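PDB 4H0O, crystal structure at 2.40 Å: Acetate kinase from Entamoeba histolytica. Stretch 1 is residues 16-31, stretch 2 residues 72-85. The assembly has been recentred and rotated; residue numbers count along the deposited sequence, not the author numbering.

Stretch 1, residues 16-31: VLIFNVGSSSLTYKVF
Stretch 2 (72-85) NHPQAAKLIIQFLK

A helix packed on a β-hairpin shows how alternation in a strand meets periodicity in a helix, and acetate kinase supplies a clear case. Strands 16-21 and 26-31 pair antiparallel (I18 N to K29 O, 2.8 Å; N20 N to T27 O, 2.8 Å), joined by the loop 22-25. Helix 73-85 lies along one face, its N-to-C direction 32° from strand 26-31 (signed crossing angle -32°) and 154° from strand 16-21, nearly antiparallel. L26 CA lies 5.8 Å from H73 CA, Y28 CA 8.3 Å from I80 CA, and L17 CA 9.1 Å from I81 CA. N72 (chi1 p) caps the helix, its OD1 accepting from Q75 N at 2.8 Å.

L17 (t/p), F19, L26, Y28 and V30 (t) point toward the helix, where H73, A76/A77, I80 and L84 recur every three or four residues. L26, t/p, packs CD2 against two alanine methyls, A76 CB (4.1 Å) and A77 CB (3.9 Å). I80 (m/t) places CD1 4.1 Å from F19 CE1, at that ring's edge (chi1 m, chi2 -62°). Y28 adopts chi1 p, chi2 -88°, presenting a face to I80 CG2. L84, also m/t, sets CD1 4.1 Å from L17 CD1 and 4.3 Å from V30 CG2.

H73 (chi1 m, chi2 -63°), in the helix's first turn, receives V21 CG1 over its imidazole face, while its NE2 lies 2.9 Å from G22 O. Elsewhere the contact is essentially apolar.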

# COMPACT_ATOMS: atom_id res chain seq x y z
N VAL B 16 -1.99 33.20 25.13
CA VAL B 16 -1.54 32.73 23.82
C VAL B 16 -2.69 32.74 22.83
O VAL B 16 -3.74 32.14 23.08
CB VAL B 16 -0.94 31.31 23.90
CG1 VAL B 16 -0.43 30.88 22.53
CG2 VAL B 16 0.19 31.26 24.91
N LEU B 17 -2.50 33.45 21.72
CA LEU B 17 -3.51 33.50 20.67
C LEU B 17 -3.25 32.40 19.63
O LEU B 17 -2.18 32.36 19.03
CB LEU B 17 -3.48 34.88 19.99
CG LEU B 17 -4.37 35.09 18.77
CD1 LEU B 17 -5.83 34.90 19.13
CD2 LEU B 17 -4.15 36.47 18.17
N ILE B 18 -4.22 31.51 19.44
CA ILE B 18 -4.11 30.48 18.41
C ILE B 18 -5.08 30.75 17.27
O ILE B 18 -6.29 30.88 17.48
CB ILE B 18 -4.34 29.05 18.97
CG1 ILE B 18 -3.10 28.54 19.70
CG2 ILE B 18 -4.69 28.08 17.86
CD1 ILE B 18 -3.06 28.91 21.15
N PHE B 19 -4.56 30.82 16.05
CA PHE B 19 -5.40 30.99 14.87
C PHE B 19 -5.68 29.65 14.20
O PHE B 19 -4.76 28.88 13.93
CB PHE B 19 -4.76 31.95 13.87
CG PHE B 19 -4.93 33.40 14.21
CD1 PHE B 19 -6.20 33.96 14.26
CD2 PHE B 19 -3.83 34.21 14.45
CE1 PHE B 19 -6.37 35.30 14.57
CE2 PHE B 19 -3.99 35.55 14.75
CZ PHE B 19 -5.26 36.10 14.81
N ASN B 20 -6.96 29.38 13.94
CA ASN B 20 -7.35 28.18 13.21
C ASN B 20 -8.01 28.57 11.89
O ASN B 20 -9.18 28.97 11.86
CB ASN B 20 -8.30 27.33 14.05
CG ASN B 20 -8.49 25.94 13.49
OD1 ASN B 20 -8.06 25.63 12.38
ND2 ASN B 20 -9.16 25.08 14.26
N VAL B 21 -7.25 28.48 10.80
CA VAL B 21 -7.77 28.84 9.48
C VAL B 21 -8.75 27.79 8.98
O VAL B 21 -8.40 26.62 8.84
CB VAL B 21 -6.64 29.02 8.44
CG1 VAL B 21 -7.21 29.38 7.09
CG2 VAL B 21 -5.67 30.10 8.89
N GLY B 22 -9.99 28.21 8.72
CA GLY B 22 -11.00 27.31 8.20
C GLY B 22 -11.30 27.59 6.74
O GLY B 22 -10.62 28.40 6.10
N SER B 23 -12.32 26.93 6.20
CA SER B 23 -12.68 27.09 4.79
C SER B 23 -13.50 28.34 4.52
O SER B 23 -13.17 29.13 3.63
CB SER B 23 -13.40 25.84 4.28
OG SER B 23 -14.51 25.52 5.10
N SER B 24 -14.58 28.53 5.27
CA SER B 24 -15.46 29.68 5.07
C SER B 24 -15.21 30.78 6.10
O SER B 24 -15.73 31.90 5.97
CB SER B 24 -16.93 29.25 5.12
OG SER B 24 -17.46 29.40 6.43
N SER B 25 -14.42 30.47 7.13
CA SER B 25 -14.18 31.43 8.20
C SER B 25 -12.86 31.20 8.92
O SER B 25 -12.21 30.17 8.74
CB SER B 25 -15.32 31.38 9.21
OG SER B 25 -15.25 30.21 10.00
N LEU B 26 -12.48 32.17 9.74
CA LEU B 26 -11.32 32.04 10.62
C LEU B 26 -11.82 31.95 12.06
O LEU B 26 -12.67 32.74 12.47
CB LEU B 26 -10.39 33.24 10.46
CG LEU B 26 -9.23 33.34 11.45
CD1 LEU B 26 -8.28 32.17 11.25
CD2 LEU B 26 -8.49 34.66 11.32
N THR B 27 -11.30 30.99 12.81
CA THR B 27 -11.60 30.89 14.24
C THR B 27 -10.34 31.12 15.06
O THR B 27 -9.23 30.99 14.54
CB THR B 27 -12.21 29.52 14.61
OG1 THR B 27 -11.22 28.50 14.46
CG2 THR B 27 -13.40 29.20 13.71
N TYR B 28 -10.51 31.45 16.34
CA TYR B 28 -9.37 31.67 17.22
C TYR B 28 -9.70 31.30 18.66
O TYR B 28 -10.87 31.28 19.05
CB TYR B 28 -8.91 33.14 17.17
CG TYR B 28 -9.74 34.08 18.02
CD1 TYR B 28 -10.88 34.69 17.51
CD2 TYR B 28 -9.37 34.37 19.33
CE1 TYR B 28 -11.62 35.56 18.28
CE2 TYR B 28 -10.11 35.23 20.11
CZ TYR B 28 -11.24 35.82 19.58
OH TYR B 28 -11.98 36.68 20.36
N LYS B 29 -8.66 31.03 19.44
CA LYS B 29 -8.81 30.84 20.87
C LYS B 29 -7.65 31.52 21.59
O LYS B 29 -6.56 31.64 21.03
CB LYS B 29 -8.85 29.35 21.22
CG LYS B 29 -10.11 28.62 20.77
CD LYS B 29 -10.14 27.20 21.34
CE LYS B 29 -11.34 26.41 20.82
NZ LYS B 29 -12.64 26.98 21.29
N VAL B 30 -7.90 31.97 22.81
CA VAL B 30 -6.83 32.50 23.65
C VAL B 30 -6.71 31.63 24.91
O VAL B 30 -7.72 31.34 25.56
CB VAL B 30 -7.06 33.97 24.05
CG1 VAL B 30 -5.90 34.49 24.89
CG2 VAL B 30 -7.23 34.83 22.81
N PHE B 31 -5.49 31.22 25.23
CA PHE B 31 -5.27 30.37 26.40
C PHE B 31 -4.51 31.09 27.51
O PHE B 31 -3.56 31.83 27.24
CB PHE B 31 -4.52 29.09 26.01
CG PHE B 31 -5.31 28.17 25.13
CD1 PHE B 31 -6.14 27.20 25.67
CD2 PHE B 31 -5.21 28.25 23.75
CE1 PHE B 31 -6.86 26.34 24.86
CE2 PHE B 31 -5.93 27.40 22.93
CZ PHE B 31 -6.75 26.45 23.48
N ASN B 72 -12.12 38.02 4.33
CA ASN B 72 -11.14 36.96 4.11
C ASN B 72 -10.45 36.64 5.44
O ASN B 72 -10.81 37.18 6.48
CB ASN B 72 -10.15 37.31 2.99
CG ASN B 72 -9.29 38.53 3.30
OD1 ASN B 72 -9.02 38.85 4.46
ND2 ASN B 72 -8.85 39.22 2.25
N HIS B 73 -9.44 35.78 5.40
CA HIS B 73 -8.76 35.40 6.64
C HIS B 73 -7.89 36.50 7.27
O HIS B 73 -8.06 36.80 8.46
CB HIS B 73 -8.00 34.08 6.46
CG HIS B 73 -8.89 32.91 6.18
ND1 HIS B 73 -9.84 32.46 7.07
CD2 HIS B 73 -8.96 32.08 5.10
CE1 HIS B 73 -10.47 31.42 6.55
NE2 HIS B 73 -9.95 31.17 5.36
N PRO B 74 -6.97 37.12 6.50
CA PRO B 74 -6.16 38.16 7.15
C PRO B 74 -6.95 39.38 7.63
O PRO B 74 -6.57 39.99 8.63
CB PRO B 74 -5.17 38.57 6.05
CG PRO B 74 -5.82 38.16 4.77
CD PRO B 74 -6.58 36.91 5.10
N GLN B 75 -8.04 39.73 6.94
CA GLN B 75 -8.90 40.83 7.39
C GLN B 75 -9.56 40.48 8.72
O GLN B 75 -9.63 41.31 9.63
CB GLN B 75 -9.98 41.13 6.34
CG GLN B 75 -9.47 41.87 5.11
CD GLN B 75 -10.41 41.71 3.92
OE1 GLN B 75 -11.45 41.05 4.01
NE2 GLN B 75 -10.04 42.31 2.79
N ALA B 76 -10.04 39.25 8.83
CA ALA B 76 -10.63 38.78 10.07
C ALA B 76 -9.59 38.77 11.18
O ALA B 76 -9.86 39.17 12.31
CB ALA B 76 -11.22 37.39 9.89
N ALA B 77 -8.38 38.31 10.85
CA ALA B 77 -7.28 38.25 11.81
C ALA B 77 -7.02 39.62 12.43
O ALA B 77 -6.92 39.74 13.66
CB ALA B 77 -6.03 37.72 11.14
N LYS B 78 -6.90 40.63 11.59
CA LYS B 78 -6.68 42.01 12.03
C LYS B 78 -7.77 42.49 12.98
O LYS B 78 -7.49 43.03 14.06
CB LYS B 78 -6.58 42.95 10.83
CG LYS B 78 -6.65 44.43 11.18
CD LYS B 78 -5.78 45.26 10.24
CE LYS B 78 -5.71 46.71 10.70
NZ LYS B 78 -4.59 47.45 10.05
N LEU B 79 -9.03 42.29 12.58
CA LEU B 79 -10.17 42.73 13.38
C LEU B 79 -10.28 41.95 14.69
O LEU B 79 -10.74 42.49 15.70
CB LEU B 79 -11.46 42.63 12.57
CG LEU B 79 -11.89 43.88 11.77
CD1 LEU B 79 -10.73 44.46 10.97
CD2 LEU B 79 -13.05 43.57 10.85
N ILE B 80 -9.84 40.70 14.68
CA ILE B 80 -9.79 39.89 15.90
C ILE B 80 -8.77 40.46 16.88
O ILE B 80 -9.07 40.66 18.06
CB ILE B 80 -9.45 38.41 15.58
CG1 ILE B 80 -10.65 37.70 14.94
CG2 ILE B 80 -9.02 37.67 16.84
CD1 ILE B 80 -10.33 36.32 14.40
N ILE B 81 -7.57 40.72 16.38
CA ILE B 81 -6.49 41.31 17.16
C ILE B 81 -6.90 42.67 17.72
O ILE B 81 -6.60 43.00 18.87
CB ILE B 81 -5.21 41.46 16.29
CG1 ILE B 81 -4.63 40.09 15.94
CG2 ILE B 81 -4.16 42.32 17.00
CD1 ILE B 81 -3.52 40.13 14.91
N GLN B 82 -7.61 43.45 16.91
CA GLN B 82 -8.12 44.75 17.33
C GLN B 82 -9.14 44.62 18.46
O GLN B 82 -9.11 45.40 19.41
CB GLN B 82 -8.74 45.48 16.13
CG GLN B 82 -9.52 46.73 16.49
CD GLN B 82 -9.88 47.55 15.26
OE1 GLN B 82 -9.11 47.62 14.30
NE2 GLN B 82 -11.05 48.17 15.28
N PHE B 83 -10.02 43.63 18.37
CA PHE B 83 -11.02 43.38 19.39
C PHE B 83 -10.38 43.06 20.74
O PHE B 83 -10.84 43.53 21.78
CB PHE B 83 -11.95 42.23 18.98
CG PHE B 83 -12.81 41.70 20.10
CD1 PHE B 83 -14.02 42.30 20.41
CD2 PHE B 83 -12.42 40.58 20.82
CE1 PHE B 83 -14.82 41.81 21.43
CE2 PHE B 83 -13.21 40.08 21.85
CZ PHE B 83 -14.41 40.70 22.15
N LEU B 84 -9.33 42.25 20.71
CA LEU B 84 -8.66 41.82 21.93
C LEU B 84 -7.95 42.99 22.62
O LEU B 84 -7.91 43.07 23.85
CB LEU B 84 -7.68 40.69 21.63
CG LEU B 84 -8.32 39.43 21.04
CD1 LEU B 84 -7.27 38.47 20.48
CD2 LEU B 84 -9.18 38.73 22.08
N LYS B 85 -7.38 43.89 21.82
CA LYS B 85 -6.75 45.09 22.34
C LYS B 85 -7.78 45.99 23.01
O LYS B 85 -7.56 46.48 24.12
CB LYS B 85 -6.04 45.86 21.22
CG LYS B 85 -4.73 45.23 20.76
CD LYS B 85 -4.12 46.01 19.59
CE LYS B 85 -2.74 45.50 19.23
NZ LYS B 85 -2.16 46.22 18.07